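Local atomic coordinates of BIFUNCTIONAL PROTEIN Proline utilization A (PutA) (Corynebacterium freiburgense, PDB entry 5UX5), a protein that catalyses both steps of the oxidation of proline to glutamate, pairing an FAD-dependent proline dehydrogenase with an NAD-dependent aldehyde dehydrogenase. Residues R494-V499 against M647-A652. Numbering follows the deposited sequence.
Sequences RLITDV and MHTDEA. With NAD (nicotinamide-adenine-dinucleotide), chain F.
Ile496 and Thr649 form a single beta bridge between the loop leading into helix 499-511 and the loop that follows strand 644-646. Two backbone hydrogen bonds hold it. Ile496 N donates to His648 O at 2.7 Å, almost straight at 173°, from above the carbonyl plane. Asp650 N gives a longer one to Ile496 O, nearly along the C=O axis. Ile496 CB is directed toward the other loop. CG1, anti to the carbonyl carbon (chi1 -66°), sends CD1 to Met647, bent at chi3, 3.6 Å from CE. The two side chains cross obliquely, and both also touch Val502. Leu495 CD1 lies against His648 O at 3.4 Å. The His648 ring has Arg494 O at its edge, and its NE2 hydrogen bonds to Glu628 OE2. Asp650 chi1 of 56° sets CG between the backbone N and carbonyl carbon. OD2 packs against the Thr497 CG2 methyl, the side chains about perpendicular, while OD1 accepts hydrogen bonds from Gly655 N and, weakly, Ala652 N. The paired loop carries Glu651, which runs along the adenine of NAD in the Rossmann-type cofactor site. Its OE1, probably ionised, accepts a 2.5 Å hydrogen bond from ribose O2B; such charge would favour the hydroxyl as donor.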
ATOM      1  N   ARG A 494      -9.668  18.741  28.488  1.00 45.37           N
ATOM      2  CA  ARG A 494      -9.167  19.668  29.495  1.00 45.68           C
ATOM      3  C   ARG A 494      -7.649  19.763  29.459  1.00 45.54           C
ATOM      4  O   ARG A 494      -6.961  18.769  29.219  1.00 49.58           O
ATOM      5  CB  ARG A 494      -9.576  19.232  30.890  1.00 50.89           C
ATOM      6  CG  ARG A 494      -9.352  20.274  31.970  1.00 57.92           C
ATOM      7  CD  ARG A 494      -9.759  19.685  33.289  1.00 63.66           C
ATOM      8  NE  ARG A 494      -9.003  18.459  33.509  1.00 67.96           N
ATOM      9  CZ  ARG A 494      -8.023  18.353  34.396  1.00 64.75           C
ATOM     10  NH1 ARG A 494      -7.710  19.396  35.164  1.00 56.12           N
ATOM     11  NH2 ARG A 494      -7.374  17.201  34.524  1.00 66.13           N
ATOM     12  N   LEU A 495      -7.122  20.955  29.744  1.00 43.23           N
ATOM     13  CA  LEU A 495      -5.677  21.163  29.792  1.00 43.12           C
ATOM     14  C   LEU A 495      -5.141  21.046  31.218  1.00 42.81           C
ATOM     15  O   LEU A 495      -5.638  21.701  32.137  1.00 44.41           O
ATOM     16  CB  LEU A 495      -5.311  22.528  29.212  1.00 43.68           C
ATOM     17  CG  LEU A 495      -3.812  22.827  29.122  1.00 49.88           C
ATOM     18  CD1 LEU A 495      -3.210  22.164  27.913  1.00 57.50           C
ATOM     19  CD2 LEU A 495      -3.564  24.304  29.061  1.00 44.85           C
ATOM     20  N   ILE A 496      -4.097  20.254  31.391  1.00 41.35           N
ATOM     21  CA  ILE A 496      -3.462  20.100  32.693  1.00 45.86           C
ATOM     22  C   ILE A 496      -2.313  21.091  32.784  1.00 47.39           C
ATOM     23  O   ILE A 496      -1.422  21.087  31.931  1.00 41.11           O
ATOM     24  CB  ILE A 496      -2.963  18.669  32.899  1.00 39.73           C
ATOM     25  CG1 ILE A 496      -4.152  17.729  32.971  1.00 39.49           C
ATOM     26  CG2 ILE A 496      -2.145  18.593  34.167  1.00 39.87           C
ATOM     27  CD1 ILE A 496      -3.775  16.296  33.073  1.00 47.74           C
ATOM     28  N   THR A 497      -2.337  21.956  33.804  1.00 43.60           N
ATOM     29  CA  THR A 497      -1.257  22.923  33.996  1.00 47.92           C
ATOM     30  C   THR A 497      -0.662  22.895  35.393  1.00 52.86           C
ATOM     31  O   THR A 497       0.427  23.444  35.583  1.00 44.94           O
ATOM     32  CB  THR A 497      -1.720  24.369  33.685  1.00 46.23           C
ATOM     33  OG1 THR A 497      -2.729  24.792  34.611  1.00 55.91           O
ATOM     34  CG2 THR A 497      -2.254  24.495  32.282  1.00 45.96           C
ATOM     35  N   ASP A 498      -1.322  22.253  36.355  1.00 51.74           N
ATOM     36  CA  ASP A 498      -0.885  22.212  37.744  1.00 53.07           C
ATOM     37  C   ASP A 498      -0.020  20.972  37.988  1.00 54.65           C
ATOM     38  O   ASP A 498      -0.492  19.838  37.848  1.00 53.24           O
ATOM     39  CB  ASP A 498      -2.094  22.218  38.671  1.00 53.53           C
ATOM     40  CG  ASP A 498      -1.708  22.260  40.120  1.00 66.63           C
ATOM     41  OD1 ASP A 498      -0.504  22.404  40.413  1.00 75.53           O
ATOM     42  OD2 ASP A 498      -2.605  22.144  40.974  1.00 71.68           O
ATOM     43  N   VAL A 499       1.238  21.189  38.367  1.00 48.58           N
ATOM     44  CA  VAL A 499       2.131  20.069  38.617  1.00 48.77           C
ATOM     45  C   VAL A 499       1.546  19.126  39.660  1.00 56.68           C
ATOM     46  O   VAL A 499       1.799  17.910  39.622  1.00 57.18           O
ATOM     47  CB  VAL A 499       3.546  20.567  38.994  1.00 41.90           C
ATOM     48  CG1 VAL A 499       4.217  21.120  37.754  1.00 41.60           C
ATOM     49  CG2 VAL A 499       3.517  21.631  40.095  1.00 43.79           C
ATOM     50  N   MET A 647      -3.702  12.511  29.519  1.00 41.62           N
ATOM     51  CA  MET A 647      -3.293  13.732  30.210  1.00 38.49           C
ATOM     52  C   MET A 647      -2.874  14.783  29.186  1.00 40.96           C
ATOM     53  O   MET A 647      -1.773  14.707  28.624  1.00 36.45           O
ATOM     54  CB  MET A 647      -2.151  13.469  31.204  1.00 35.78           C
ATOM     55  CG  MET A 647      -2.454  12.525  32.366  1.00 45.08           C
ATOM     56  SD  MET A 647      -1.151  12.496  33.674  1.00 57.30           S
ATOM     57  CE  MET A 647      -1.152  14.197  34.275  1.00 35.12           C
ATOM     58  N   HIS A 648      -3.723  15.794  28.983  1.00 41.37           N
ATOM     59  CA  HIS A 648      -3.379  16.921  28.112  1.00 46.05           C
ATOM     60  C   HIS A 648      -2.556  17.944  28.899  1.00 43.89           C
ATOM     61  O   HIS A 648      -3.002  19.048  29.214  1.00 51.50           O
ATOM     62  CB  HIS A 648      -4.631  17.573  27.530  1.00 36.90           C
ATOM     63  CG  HIS A 648      -5.520  16.638  26.770  1.00 36.13           C
ATOM     64  ND1 HIS A 648      -5.114  15.984  25.627  1.00 36.48           N
ATOM     65  CD2 HIS A 648      -6.816  16.287  26.968  1.00 39.70           C
ATOM     66  CE1 HIS A 648      -6.118  15.258  25.161  1.00 41.50           C
ATOM     67  NE2 HIS A 648      -7.162  15.422  25.957  1.00 35.59           N
ATOM     68  N   THR A 649      -1.329  17.556  29.230  1.00 36.95           N
ATOM     69  CA  THR A 649      -0.430  18.503  29.870  1.00 36.81           C
ATOM     70  C   THR A 649       0.044  19.526  28.850  1.00 39.79           C
ATOM     71  O   THR A 649       0.116  19.258  27.642  1.00 39.25           O
ATOM     72  CB  THR A 649       0.801  17.809  30.487  1.00 41.57           C
ATOM     73  OG1 THR A 649       1.704  17.393  29.450  1.00 41.56           O
ATOM     74  CG2 THR A 649       0.408  16.598  31.316  1.00 37.91           C
ATOM     75  N   ASP A 650       0.369  20.710  29.355  1.00 41.05           N
ATOM     76  CA  ASP A 650       1.041  21.701  28.545  1.00 39.28           C
ATOM     77  C   ASP A 650       2.471  21.236  28.278  1.00 42.06           C
ATOM     78  O   ASP A 650       2.864  20.126  28.615  1.00 43.01           O
ATOM     79  CB  ASP A 650       1.027  23.071  29.221  1.00 41.23           C
ATOM     80  CG  ASP A 650       1.634  23.043  30.603  1.00 54.78           C
ATOM     81  OD1 ASP A 650       2.441  22.121  30.879  1.00 64.48           O
ATOM     82  OD2 ASP A 650       1.324  23.944  31.418  1.00 53.28           O
ATOM     83  N   GLU A 651       3.238  22.096  27.631  1.00 47.26           N
ATOM     84  CA  GLU A 651       4.664  21.926  27.428  1.00 42.61           C
ATOM     85  C   GLU A 651       5.449  22.903  28.295  1.00 49.53           C
ATOM     86  O   GLU A 651       6.530  23.355  27.910  1.00 58.38           O
ATOM     87  CB  GLU A 651       4.986  22.101  25.948  1.00 41.91           C
ATOM     88  CG  GLU A 651       4.314  21.040  25.091  1.00 45.16           C
ATOM     89  CD  GLU A 651       4.724  21.103  23.628  1.00 56.73           C
ATOM     90  OE1 GLU A 651       4.198  20.290  22.823  1.00 57.60           O
ATOM     91  OE2 GLU A 651       5.600  21.932  23.283  1.00 55.67           O
ATOM     92  N   ALA A 652       4.877  23.281  29.427  1.00 48.17           N
ATOM     93  CA  ALA A 652       5.564  24.073  30.446  1.00 44.95           C
ATOM     94  C   ALA A 652       5.742  23.209  31.688  1.00 49.80           C
ATOM     95  O   ALA A 652       6.065  22.022  31.526  1.00 46.64           O
ATOM     96  CB  ALA A 652       4.813  25.369  30.673  1.00 43.58           C
TER
HETATM   97  PA  NAD F2002       7.707  17.226  19.228  1.00 46.97           P
HETATM   98  O1A NAD F2002       8.983  16.335  19.033  1.00 44.87           O
HETATM   99  O2A NAD F2002       8.126  18.667  19.672  1.00 49.98           O
HETATM  100  O5B NAD F2002       6.807  16.634  20.373  1.00 47.22           O
HETATM  101  C5B NAD F2002       6.095  15.426  20.253  1.00 41.56           C
HETATM  102  C4B NAD F2002       5.343  15.130  21.550  1.00 42.18           C
HETATM  103  O4B NAD F2002       6.083  15.456  22.731  1.00 34.01           O
HETATM  104  C3B NAD F2002       4.028  15.845  21.601  1.00 41.69           C
HETATM  105  O3B NAD F2002       3.086  15.131  22.321  1.00 42.84           O
HETATM  106  C2B NAD F2002       4.482  17.070  22.286  1.00 41.89           C
HETATM  107  O2B NAD F2002       3.465  17.901  22.726  1.00 38.11           O
HETATM  108  C1B NAD F2002       5.357  16.500  23.355  1.00 35.95           C
HETATM  109  N9A NAD F2002       6.237  17.500  23.950  1.00 41.27           N
HETATM  110  C8A NAD F2002       7.226  18.225  23.313  1.00 39.39           C
HETATM  111  N7A NAD F2002       7.823  19.055  24.194  1.00 43.63           N
HETATM  112  C5A NAD F2002       7.240  18.903  25.461  1.00 43.93           C
HETATM  113  C6A NAD F2002       7.445  19.464  26.717  1.00 43.94           C
HETATM  114  N6A NAD F2002       8.444  20.477  26.957  1.00 40.78           N
HETATM  115  N1A NAD F2002       6.687  19.063  27.752  1.00 46.59           N
HETATM  116  C2A NAD F2002       5.719  18.122  27.605  1.00 46.85           C
HETATM  117  N3A NAD F2002       5.492  17.545  26.393  1.00 46.35           N
HETATM  118  C4A NAD F2002       6.225  17.909  25.320  1.00 44.70           C
HETATM  119  O3  NAD F2002       6.910  17.157  17.842  1.00 65.37           O
HETATM  120  PN  NAD F2002       6.085  18.313  17.084  1.00 79.15           P
HETATM  121  O1N NAD F2002       6.202  19.691  17.703  1.00 79.07           O
HETATM  122  O2N NAD F2002       4.626  17.994  17.233  1.00 74.70           O
HETATM  123  O5D NAD F2002       6.609  18.284  15.563  1.00 77.41           O
HETATM  124  C5D NAD F2002       7.991  18.527  15.343  1.00 74.56           C
HETATM  125  C4D NAD F2002       8.645  17.806  14.160  1.00 71.63           C
HETATM  126  O4D NAD F2002       8.659  16.400  14.231  1.00 66.09           O
HETATM  127  C3D NAD F2002       8.090  18.057  12.802  1.00 72.15           C
HETATM  128  O3D NAD F2002       8.218  19.355  12.352  1.00 67.79           O
HETATM  129  C2D NAD F2002       8.998  17.163  12.055  1.00 71.17           C
HETATM  130  O2D NAD F2002      10.084  17.888  11.598  1.00 64.90           O
HETATM  131  C1D NAD F2002       9.346  16.072  13.042  1.00 66.83           C